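Local coordinates for putative epoxide hydrolase protein (Klebsiella pneumoniae subsp. pneumoniae, PDB 5BOV), which probably hydrolyses epoxides or carboxylic esters such as monoacylglycerols with an alpha/beta hydrolase fold, its natural substrate not being established, at residues W40-Q45 with V282-P287; A121-R126 with A231-R236; F181-A186 with A195-T200. One frame throughout, in Å; residues are numbered along the deposited sequence.

Contact 1. Residues W40-Q45 with V282-P287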
loop_
_atom_site.group_PDB
_atom_site.type_symbol
_atom_site.label_atom_id
_atom_site.label_comp_id
_atom_site.label_asym_id
_atom_site.label_seq_id
_atom_site.Cartn_x
_atom_site.Cartn_y
_atom_site.Cartn_z
ATOM N N TRP A 40 3.689 -0.482 -4.330
ATOM C CA TRP A 40 4.361 -1.217 -5.466
ATOM C C TRP A 40 5.348 -0.238 -6.162
ATOM O O TRP A 40 4.927 0.918 -6.454
ATOM C CB TRP A 40 3.354 -1.686 -6.513
ATOM C CG TRP A 40 4.014 -2.368 -7.638
ATOM C CD1 TRP A 40 4.338 -3.669 -7.694
ATOM C CD2 TRP A 40 4.433 -1.800 -8.875
ATOM N NE1 TRP A 40 4.970 -3.956 -8.872
ATOM C CE2 TRP A 40 5.043 -2.818 -9.621
ATOM C CE3 TRP A 40 4.427 -0.521 -9.392
ATOM C CZ2 TRP A 40 5.627 -2.578 -10.879
ATOM C CZ3 TRP A 40 4.938 -0.311 -10.650
ATOM C CH2 TRP A 40 5.576 -1.330 -11.371
ATOM N N PRO A 41 6.575 -0.657 -6.504
ATOM C CA PRO A 41 7.196 -1.918 -6.130
ATOM C C PRO A 41 8.157 -1.730 -4.962
ATOM O O PRO A 41 9.369 -1.563 -5.116
ATOM C CB PRO A 41 7.950 -2.280 -7.431
ATOM C CG PRO A 41 8.272 -0.934 -8.067
ATOM C CD PRO A 41 7.414 0.122 -7.424
ATOM N N TYR A 42 7.551 -1.558 -3.790
ATOM C CA TYR A 42 8.282 -1.252 -2.550
ATOM C C TYR A 42 8.059 -2.363 -1.570
ATOM O O TYR A 42 7.422 -3.399 -1.908
ATOM C CB TYR A 42 7.862 0.093 -1.996
ATOM C CG TYR A 42 7.971 1.212 -3.034
ATOM C CD1 TYR A 42 9.121 1.939 -3.121
ATOM C CD2 TYR A 42 6.911 1.590 -3.827
ATOM C CE1 TYR A 42 9.255 2.993 -4.043
ATOM C CE2 TYR A 42 7.000 2.617 -4.710
ATOM C CZ TYR A 42 8.164 3.323 -4.823
ATOM O OH TYR A 42 8.222 4.351 -5.724
ATOM N N ASP A 43 8.535 -2.226 -0.337
ATOM C CA ASP A 43 8.238 -3.260 0.657
ATOM C C ASP A 43 8.262 -2.689 2.081
ATOM O O ASP A 43 8.220 -1.469 2.232
ATOM C CB ASP A 43 9.152 -4.494 0.527
ATOM C CG ASP A 43 10.521 -4.288 1.107
ATOM O OD1 ASP A 43 10.916 -3.144 1.378
ATOM O OD2 ASP A 43 11.235 -5.325 1.146
ATOM N N ILE A 44 8.321 -3.555 3.088
ATOM C CA ILE A 44 8.304 -3.131 4.478
ATOM C C ILE A 44 9.426 -2.138 4.835
ATOM O O ILE A 44 9.352 -1.386 5.810
ATOM C CB ILE A 44 8.337 -4.325 5.458
ATOM C CG1 ILE A 44 9.623 -5.124 5.344
ATOM C CG2 ILE A 44 7.082 -5.188 5.220
ATOM C CD1 ILE A 44 9.792 -6.128 6.432
ATOM N N GLN A 45 10.543 -2.143 4.066
ATOM C CA GLN A 45 11.610 -1.211 4.363
ATOM C C GLN A 45 11.201 0.244 4.245
ATOM O O GLN A 45 11.870 1.154 4.757
ATOM C CB GLN A 45 12.859 -1.480 3.502
ATOM C CG GLN A 45 13.442 -2.882 3.625
ATOM C CD GLN A 45 13.664 -3.379 5.062
ATOM O OE1 GLN A 45 13.404 -4.601 5.327
ATOM N NE2 GLN A 45 14.136 -2.587 5.897
ATOM N N VAL A 282 10.270 15.437 -1.650
ATOM C CA VAL A 282 9.427 14.183 -1.348
ATOM C C VAL A 282 8.597 13.796 -2.521
ATOM O O VAL A 282 7.840 14.612 -3.114
ATOM C CB VAL A 282 8.472 14.363 -0.116
ATOM C CG1 VAL A 282 7.794 13.044 0.216
ATOM C CG2 VAL A 282 9.247 14.822 1.109
ATOM N N GLY A 283 8.737 12.542 -2.919
ATOM C CA GLY A 283 8.082 11.948 -4.022
ATOM C C GLY A 283 6.944 10.998 -3.665
ATOM O O GLY A 283 6.090 11.318 -2.795
ATOM N N HIS A 284 6.965 9.850 -4.284
ATOM C CA HIS A 284 5.912 8.882 -4.221
ATOM C C HIS A 284 5.921 8.024 -2.950
ATOM O O HIS A 284 4.908 7.328 -2.660
ATOM C CB HIS A 284 6.081 8.008 -5.443
ATOM C CG HIS A 284 5.054 6.956 -5.609
ATOM N ND1 HIS A 284 3.705 7.224 -5.686
ATOM C CD2 HIS A 284 5.183 5.632 -5.842
ATOM C CE1 HIS A 284 3.042 6.091 -5.883
ATOM N NE2 HIS A 284 3.915 5.130 -6.027
ATOM N N ASN A 285 7.027 8.034 -2.220
ATOM C CA ASN A 285 7.152 7.194 -0.991
ATOM C C ASN A 285 7.482 8.050 0.250
ATOM O O ASN A 285 8.622 8.076 0.714
ATOM C CB ASN A 285 8.173 6.083 -1.266
ATOM C CG ASN A 285 8.268 5.066 -0.157
ATOM O OD1 ASN A 285 7.766 5.257 0.965
ATOM N ND2 ASN A 285 8.941 3.964 -0.445
ATOM N N PRO A 286 6.498 8.806 0.747
ATOM C CA PRO A 286 6.751 9.627 1.902
ATOM C C PRO A 286 7.301 8.920 3.129
ATOM O O PRO A 286 8.161 9.468 3.805
ATOM C CB PRO A 286 5.384 10.264 2.176
ATOM C CG PRO A 286 4.753 10.369 0.839
ATOM C CD PRO A 286 5.143 9.135 0.174
ATOM N N PRO A 287 6.812 7.695 3.411
ATOM C CA PRO A 287 7.417 7.168 4.662
ATOM C C PRO A 287 8.907 6.861 4.541
ATOM O O PRO A 287 9.639 6.993 5.511
ATOM C CB PRO A 287 6.642 5.891 4.944
ATOM C CG PRO A 287 5.930 5.525 3.657
ATOM C CD PRO A 287 5.754 6.846 2.922
HETATM O O HOH W 1 3.632 2.773 -7.857
#
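Y42 meets H284 and N285 where two loops that probably line the active site of this alpha/beta hydrolase fold come together. W40 and P41 end an HGXP motif, familiar from epoxide hydrolases, and the peptide bond before P41 is cis. H284 sits in the loop after strand 273-278, where this fold normally carries its catalytic histidine, so that role is probable here.

The two aromatic rings meet along their borders and do not stack. The Y42 and H284 ring centroids lie 5.8 Å apart and the planes are at 53°. Y42 OH lies in the plane of the imidazole, at its edge, 3.3 Å from H284 CD2. The H284 ring reaches there because its CG is anti to the backbone N (chi1 -178°). W183 stacks on the Y42 ring from the neighbouring helix 175-186.

The second contact is amide against ring. N285 ND2 approaches the Y42 ring obliquely, 3.4 Å from Y42 CD1, with the amide and ring planes 77° apart. The amide is held from elsewhere. N285 is the N-cap of helix 286-289, its OD1 accepts from Q288 N, and its ND2 bonds to S46 OG. Both ends of the amide are therefore engaged, which fixes its rotation.

The polar link between the segments runs through water. W40 N, on the first loop, bonds to D110 OD2 at the probable nucleophile elbow, consistent with W40 N helping to form an oxyanion hole. W40 O and H284 NE2 are too far apart to bond directly. One water spans them. It donates to W40 O at 2.7 Å and lies 3.0 Å from H284 NE2, in a hydrogen bond.

Contact 2. Residues A121-R126 with A231-R236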
loop_
_atom_site.group_PDB
_atom_site.type_symbol
_atom_site.label_atom_id
_atom_site.label_comp_id
_atom_site.label_asym_id
_atom_site.label_seq_id
_atom_site.Cartn_x
_atom_site.Cartn_y
_atom_site.Cartn_z
ATOM N N ALA A 121 -13.232 2.047 4.554
ATOM C CA ALA A 121 -14.555 2.226 3.975
ATOM C C ALA A 121 -15.499 1.060 4.268
ATOM O O ALA A 121 -16.736 1.251 4.509
ATOM C CB ALA A 121 -14.384 2.423 2.470
ATOM N N LEU A 122 -14.995 -0.149 4.212
ATOM C CA LEU A 122 -15.877 -1.325 4.363
ATOM C C LEU A 122 -15.984 -1.839 5.769
ATOM O O LEU A 122 -17.055 -2.390 6.141
ATOM C CB LEU A 122 -15.436 -2.474 3.458
ATOM C CG LEU A 122 -15.360 -2.169 1.949
ATOM C CD1 LEU A 122 -15.010 -3.428 1.195
ATOM C CD2 LEU A 122 -16.624 -1.567 1.392
ATOM N N TRP A 123 -14.922 -1.690 6.553
ATOM C CA TRP A 123 -14.936 -2.070 7.967
ATOM C C TRP A 123 -14.462 -0.908 8.845
ATOM O O TRP A 123 -13.443 -1.034 9.559
ATOM C CB TRP A 123 -14.066 -3.303 8.170
ATOM C CG TRP A 123 -14.454 -4.397 7.308
ATOM C CD1 TRP A 123 -15.533 -5.240 7.493
ATOM C CD2 TRP A 123 -13.813 -4.838 6.078
ATOM N NE1 TRP A 123 -15.609 -6.126 6.443
ATOM C CE2 TRP A 123 -14.521 -5.976 5.612
ATOM C CE3 TRP A 123 -12.722 -4.400 5.351
ATOM C CZ2 TRP A 123 -14.162 -6.663 4.416
ATOM C CZ3 TRP A 123 -12.394 -5.029 4.165
ATOM C CH2 TRP A 123 -13.087 -6.151 3.692
ATOM N N PRO A 124 -15.197 0.205 8.865
ATOM C CA PRO A 124 -14.738 1.363 9.616
ATOM C C PRO A 124 -14.494 1.110 11.131
ATOM O O PRO A 124 -13.634 1.766 11.739
ATOM C CB PRO A 124 -15.834 2.387 9.422
ATOM C CG PRO A 124 -17.045 1.585 9.023
ATOM C CD PRO A 124 -16.483 0.493 8.195
ATOM N N GLN A 125 -15.247 0.174 11.729
ATOM C CA GLN A 125 -15.063 -0.101 13.161
ATOM C C GLN A 125 -13.647 -0.624 13.458
ATOM O O GLN A 125 -13.195 -0.555 14.608
ATOM C CB GLN A 125 -16.083 -1.130 13.711
ATOM C CG GLN A 125 -17.455 -0.591 13.720
ATOM C CD GLN A 125 -18.521 -1.626 14.203
ATOM O OE1 GLN A 125 -18.266 -2.515 15.049
ATOM N NE2 GLN A 125 -19.702 -1.487 13.666
ATOM N N ARG A 126 -12.966 -1.154 12.448
ATOM C CA ARG A 126 -11.620 -1.706 12.633
ATOM C C ARG A 126 -10.543 -0.638 12.485
ATOM O O ARG A 126 -9.353 -0.901 12.705
ATOM C CB ARG A 126 -11.319 -2.774 11.603
ATOM C CG ARG A 126 -12.290 -3.976 11.522
ATOM C CD ARG A 126 -12.560 -4.665 12.815
ATOM N NE ARG A 126 -11.453 -5.429 13.361
ATOM C CZ ARG A 126 -11.161 -6.698 13.073
ATOM N NH1 ARG A 126 -11.816 -7.401 12.165
ATOM N NH2 ARG A 126 -10.098 -7.247 13.680
ATOM N N ALA A 231 -16.505 -10.419 -4.973
ATOM C CA ALA A 231 -17.322 -9.607 -5.884
ATOM C C ALA A 231 -18.227 -8.667 -5.099
ATOM O O ALA A 231 -18.508 -7.529 -5.556
ATOM C CB ALA A 231 -18.137 -10.554 -6.820
ATOM N N GLY A 232 -18.704 -9.094 -3.947
ATOM C CA GLY A 232 -19.542 -8.254 -3.086
ATOM C C GLY A 232 -18.785 -6.990 -2.628
ATOM O O GLY A 232 -19.325 -5.846 -2.674
ATOM N N TYR A 233 -17.542 -7.192 -2.206
ATOM C CA TYR A 233 -16.755 -6.033 -1.819
ATOM C C TYR A 233 -16.560 -5.108 -2.991
ATOM O O TYR A 233 -16.646 -3.905 -2.815
ATOM C CB TYR A 233 -15.394 -6.495 -1.334
ATOM C CG TYR A 233 -15.430 -7.472 -0.171
ATOM C CD1 TYR A 233 -16.369 -7.388 0.828
ATOM C CD2 TYR A 233 -14.393 -8.408 -0.040
ATOM C CE1 TYR A 233 -16.351 -8.298 1.946
ATOM C CE2 TYR A 233 -14.356 -9.285 1.066
ATOM C CZ TYR A 233 -15.316 -9.225 2.023
ATOM O OH TYR A 233 -15.242 -10.073 3.119
ATOM N N GLU A 234 -16.239 -5.632 -4.180
ATOM C CA GLU A 234 -15.960 -4.784 -5.315
ATOM C C GLU A 234 -17.213 -4.042 -5.730
ATOM O O GLU A 234 -17.145 -2.872 -6.180
ATOM C CB GLU A 234 -15.379 -5.513 -6.498
ATOM C CG GLU A 234 -14.070 -6.198 -6.219
ATOM C CD GLU A 234 -12.874 -5.245 -5.883
ATOM O OE1 GLU A 234 -13.011 -4.005 -6.038
ATOM O OE2 GLU A 234 -11.831 -5.796 -5.430
ATOM N N GLN A 235 -18.360 -4.684 -5.588
ATOM C CA GLN A 235 -19.595 -3.960 -5.886
ATOM C C GLN A 235 -19.817 -2.759 -4.947
ATOM O O GLN A 235 -20.192 -1.659 -5.435
ATOM C CB GLN A 235 -20.803 -4.910 -5.824
ATOM C CG GLN A 235 -22.149 -4.167 -6.037
ATOM C CD GLN A 235 -23.284 -5.170 -6.121
ATOM O OE1 GLN A 235 -23.120 -6.369 -5.830
ATOM N NE2 GLN A 235 -24.425 -4.713 -6.546
ATOM N N ARG A 236 -19.539 -2.921 -3.647
ATOM C CA ARG A 236 -19.660 -1.851 -2.700
ATOM C C ARG A 236 -18.618 -0.728 -3.054
ATOM O O ARG A 236 -18.942 0.457 -2.999
ATOM C CB ARG A 236 -19.442 -2.329 -1.262
ATOM C CG ARG A 236 -20.624 -3.124 -0.781
ATOM C CD ARG A 236 -20.294 -3.935 0.465
ATOM N NE ARG A 236 -20.043 -3.119 1.658
ATOM C CZ ARG A 236 -19.543 -3.602 2.817
ATOM N NH1 ARG A 236 -19.243 -4.923 2.951
ATOM N NH2 ARG A 236 -19.324 -2.789 3.865
HETATM O O HOH W 2 -19.401 0.229 4.099
#
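L122, the last residue of helix 111-122, packs against R236 and Y233 of helix 231-238. It has the largest buried area in the contact. Its two methyl groups divide the work. CD1 reaches the base of the tyrosine, 4.0 Å from Y233 CB. CD2 lies over one face of the R236 guanidinium, offset toward the rim, with R236 NE 3.8 Å from L122 CD2.

R236 folds round the leucine. A bend at chi3 (68°) turns its head back over L122 CD2 and toward the end of the first helix. There NH2 donates a weak hydrogen bond to L122 O, 3.2 Å long and bent to 131°. A water in the guanidinium plane also accepts from R236 NH2. The same water donates to A121 O, its oxygen 2.9 Å from A121 O. The arginine thus reaches two carbonyls at the C-terminal end of the helix, one directly and one through water. Its positive charge would probably suit the negative end of the helix dipole.

Y233 adds the aromatic half. W123 turns the edge of its six-membered ring to the tyrosine face. W123 CZ2 is 3.7 Å from Y233 CE1, and W123 CH2 stands over the centre of the tyrosine ring. The centroids are 5.2 Å apart and the planes meet at 78°. V93 of helix 85-98 also touches W123.

The result is a T-shaped aromatic pair beside a leucine held under an arginine. It ties helix 231-238 to the C-terminal end of helix 111-122, the helix that follows the probable nucleophile elbow in the alpha/beta hydrolase fold, at the end away from that elbow.

Contact 3. Residues F181-A186 with A195-T200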
loop_
_atom_site.group_PDB
_atom_site.type_symbol
_atom_site.label_atom_id
_atom_site.label_comp_id
_atom_site.label_asym_id
_atom_site.label_seq_id
_atom_site.Cartn_x
_atom_site.Cartn_y
_atom_site.Cartn_z
ATOM N N PHE A 181 13.935 1.427 -12.149
ATOM C CA PHE A 181 13.545 2.474 -13.046
ATOM C C PHE A 181 12.241 3.166 -12.602
ATOM O O PHE A 181 12.150 4.395 -12.585
ATOM C CB PHE A 181 13.435 1.845 -14.448
ATOM C CG PHE A 181 13.159 2.822 -15.548
ATOM C CD1 PHE A 181 14.171 3.563 -16.113
ATOM C CD2 PHE A 181 11.909 2.984 -16.010
ATOM C CE1 PHE A 181 13.925 4.463 -17.163
ATOM C CE2 PHE A 181 11.633 3.850 -17.017
ATOM C CZ PHE A 181 12.621 4.634 -17.564
ATOM N N ILE A 182 11.283 2.348 -12.168
ATOM C CA ILE A 182 10.073 2.880 -11.657
ATOM C C ILE A 182 10.343 3.777 -10.400
ATOM O O ILE A 182 9.722 4.821 -10.223
ATOM C CB ILE A 182 9.066 1.776 -11.341
ATOM C CG1 ILE A 182 8.564 1.100 -12.658
ATOM C CG2 ILE A 182 7.906 2.305 -10.527
ATOM C CD1 ILE A 182 7.784 2.015 -13.603
ATOM N N TRP A 183 11.203 3.331 -9.473
ATOM C CA TRP A 183 11.476 4.146 -8.325
ATOM C C TRP A 183 11.971 5.539 -8.712
ATOM O O TRP A 183 11.558 6.542 -8.165
ATOM C CB TRP A 183 12.530 3.483 -7.394
ATOM C CG TRP A 183 12.133 2.431 -6.450
ATOM C CD1 TRP A 183 11.226 1.471 -6.640
ATOM C CD2 TRP A 183 12.739 2.159 -5.173
ATOM N NE1 TRP A 183 11.175 0.647 -5.555
ATOM C CE2 TRP A 183 12.115 1.038 -4.653
ATOM C CE3 TRP A 183 13.736 2.774 -4.438
ATOM C CZ2 TRP A 183 12.462 0.488 -3.423
ATOM C CZ3 TRP A 183 14.057 2.264 -3.179
ATOM C CH2 TRP A 183 13.451 1.153 -2.704
ATOM N N HIS A 184 12.867 5.572 -9.684
ATOM C CA HIS A 184 13.456 6.864 -10.143
ATOM C C HIS A 184 12.394 7.697 -10.845
ATOM O O HIS A 184 12.365 8.883 -10.636
ATOM C CB HIS A 184 14.604 6.620 -11.145
ATOM C CG HIS A 184 15.898 6.213 -10.530
ATOM N ND1 HIS A 184 16.518 6.940 -9.528
ATOM C CD2 HIS A 184 16.720 5.167 -10.794
ATOM C CE1 HIS A 184 17.642 6.353 -9.190
ATOM N NE2 HIS A 184 17.817 5.296 -9.971
ATOM N N GLN A 185 11.497 7.082 -11.608
ATOM C CA GLN A 185 10.424 7.876 -12.231
ATOM C C GLN A 185 9.496 8.478 -11.184
ATOM O O GLN A 185 8.952 9.579 -11.345
ATOM C CB GLN A 185 9.586 7.013 -13.147
ATOM C CG GLN A 185 10.254 6.630 -14.479
ATOM C CD GLN A 185 9.162 6.112 -15.461
ATOM O OE1 GLN A 185 8.378 5.203 -15.122
ATOM N NE2 GLN A 185 9.077 6.737 -16.607
ATOM N N ALA A 186 9.187 7.663 -10.181
ATOM C CA ALA A 186 8.131 8.028 -9.202
ATOM C C ALA A 186 8.648 9.047 -8.215
ATOM O O ALA A 186 7.858 9.818 -7.678
ATOM C CB ALA A 186 7.641 6.773 -8.500
ATOM N N ALA A 195 22.113 0.247 -2.464
ATOM C CA ALA A 195 21.835 -0.753 -1.418
ATOM C C ALA A 195 20.437 -0.604 -0.889
ATOM O O ALA A 195 19.835 -1.598 -0.561
ATOM C CB ALA A 195 22.826 -0.629 -0.245
ATOM N N THR A 196 19.950 0.606 -0.805
ATOM C CA THR A 196 18.586 0.854 -0.364
ATOM C C THR A 196 17.671 0.165 -1.312
ATOM O O THR A 196 16.759 -0.615 -0.907
ATOM C CB THR A 196 18.306 2.360 -0.221
ATOM O OG1 THR A 196 19.054 2.872 0.905
ATOM C CG2 THR A 196 16.859 2.617 -0.015
ATOM N N PHE A 197 17.902 0.337 -2.602
ATOM C CA PHE A 197 17.043 -0.335 -3.542
ATOM C C PHE A 197 17.153 -1.841 -3.431
ATOM O O PHE A 197 16.164 -2.571 -3.419
ATOM C CB PHE A 197 17.308 0.114 -5.007
ATOM C CG PHE A 197 16.509 -0.631 -5.959
ATOM C CD1 PHE A 197 15.133 -0.392 -6.001
ATOM C CD2 PHE A 197 17.021 -1.694 -6.674
ATOM C CE1 PHE A 197 14.357 -1.155 -6.818
ATOM C CE2 PHE A 197 16.213 -2.463 -7.475
ATOM C CZ PHE A 197 14.883 -2.218 -7.529
ATOM N N ALA A 198 18.382 -2.336 -3.408
ATOM C CA ALA A 198 18.608 -3.749 -3.379
ATOM C C ALA A 198 17.988 -4.486 -2.221
ATOM O O ALA A 198 17.529 -5.636 -2.330
ATOM C CB ALA A 198 20.120 -4.042 -3.453
ATOM N N LYS A 199 17.925 -3.816 -1.090
ATOM C CA LYS A 199 17.307 -4.416 0.086
ATOM C C LYS A 199 15.826 -4.712 -0.123
ATOM O O LYS A 199 15.325 -5.799 0.217
ATOM C CB LYS A 199 17.512 -3.543 1.290
ATOM C CG LYS A 199 17.208 -4.253 2.606
ATOM C CD LYS A 199 17.576 -3.281 3.733
ATOM C CE LYS A 199 17.686 -3.907 5.108
ATOM N NZ LYS A 199 18.169 -2.815 6.089
ATOM N N THR A 200 15.104 -3.790 -0.769
ATOM C CA THR A 200 13.711 -4.059 -1.121
ATOM C C THR A 200 13.614 -4.981 -2.341
ATOM O O THR A 200 12.742 -5.828 -2.403
ATOM C CB THR A 200 12.965 -2.711 -1.390
ATOM O OG1 THR A 200 12.811 -2.051 -0.118
ATOM C CG2 THR A 200 11.640 -2.930 -2.044
#
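This is a buried aromatic contact between two helices, W183 of helix 175-186 and F197 of helix 194-201. Both belong to the helical region inserted between strands 127-133 and 247-252, which probably corresponds to the cap of epoxide hydrolases in this fold. The helix segments run at 122° to each other. Their axes come no nearer than 12.0 Å, so large side chains fill the gap.

W183 carries most of the contact. The indole lies against the second helix and offers one face to F197. The pair is T-shaped, with the edge of F197 on the face of W183. The planes are at 85° and the centroid of the six-membered indole ring is 4.9 Å from that of F197. F197 CD1 stands over the middle of the indole, 3.6 Å from W183 CD2 and equally close to CE2. With chi1 at 176°, F197 CG lies opposite its own N, and this swings the ring edge onto the indole.

T200 meets the rim. Its CG2 lies near the indole plane at the edge, with T200 CG2 3.8 Å from W183 CZ2. T196 makes a looser contact, its CG2 4.2 Å from W183 CZ3. F192 also meets W183 edge to face, and H176 meets F197 in the same way.

The polar ends of these residues turn elsewhere. W183 NE1 donates to P41 O, T200 OG1 bonds to D43 OD1, and T196 OG1 bonds to S193 OG. The two helices are therefore held to each other here by ring C-H to pi and methyl contacts, while hydrogen bonds from W183 and T200 tie the pair to the loop of residues 40-45.

The three contacts are nested along the chain. Contact 3 lies inside the loop closed by contact 2, which lies inside the loop closed by contact 1. In space, contacts 1 and 3 are neighbours, with centres about 9 Å apart. They touch, polar groups of the two helices reaching the loop of contact 1. The probable cap is thus fastened to the loop after strand 32-37. Contact 2 stands apart, its centre about 25 Å from that of contact 1 and about 32 Å from that of contact 3. The nearest atoms of contacts 1 and 2 are about 16 Å apart, so contact 2 is remote from the probable active site. Contacts 2 and 3 lie on opposite sides of the chain's centre.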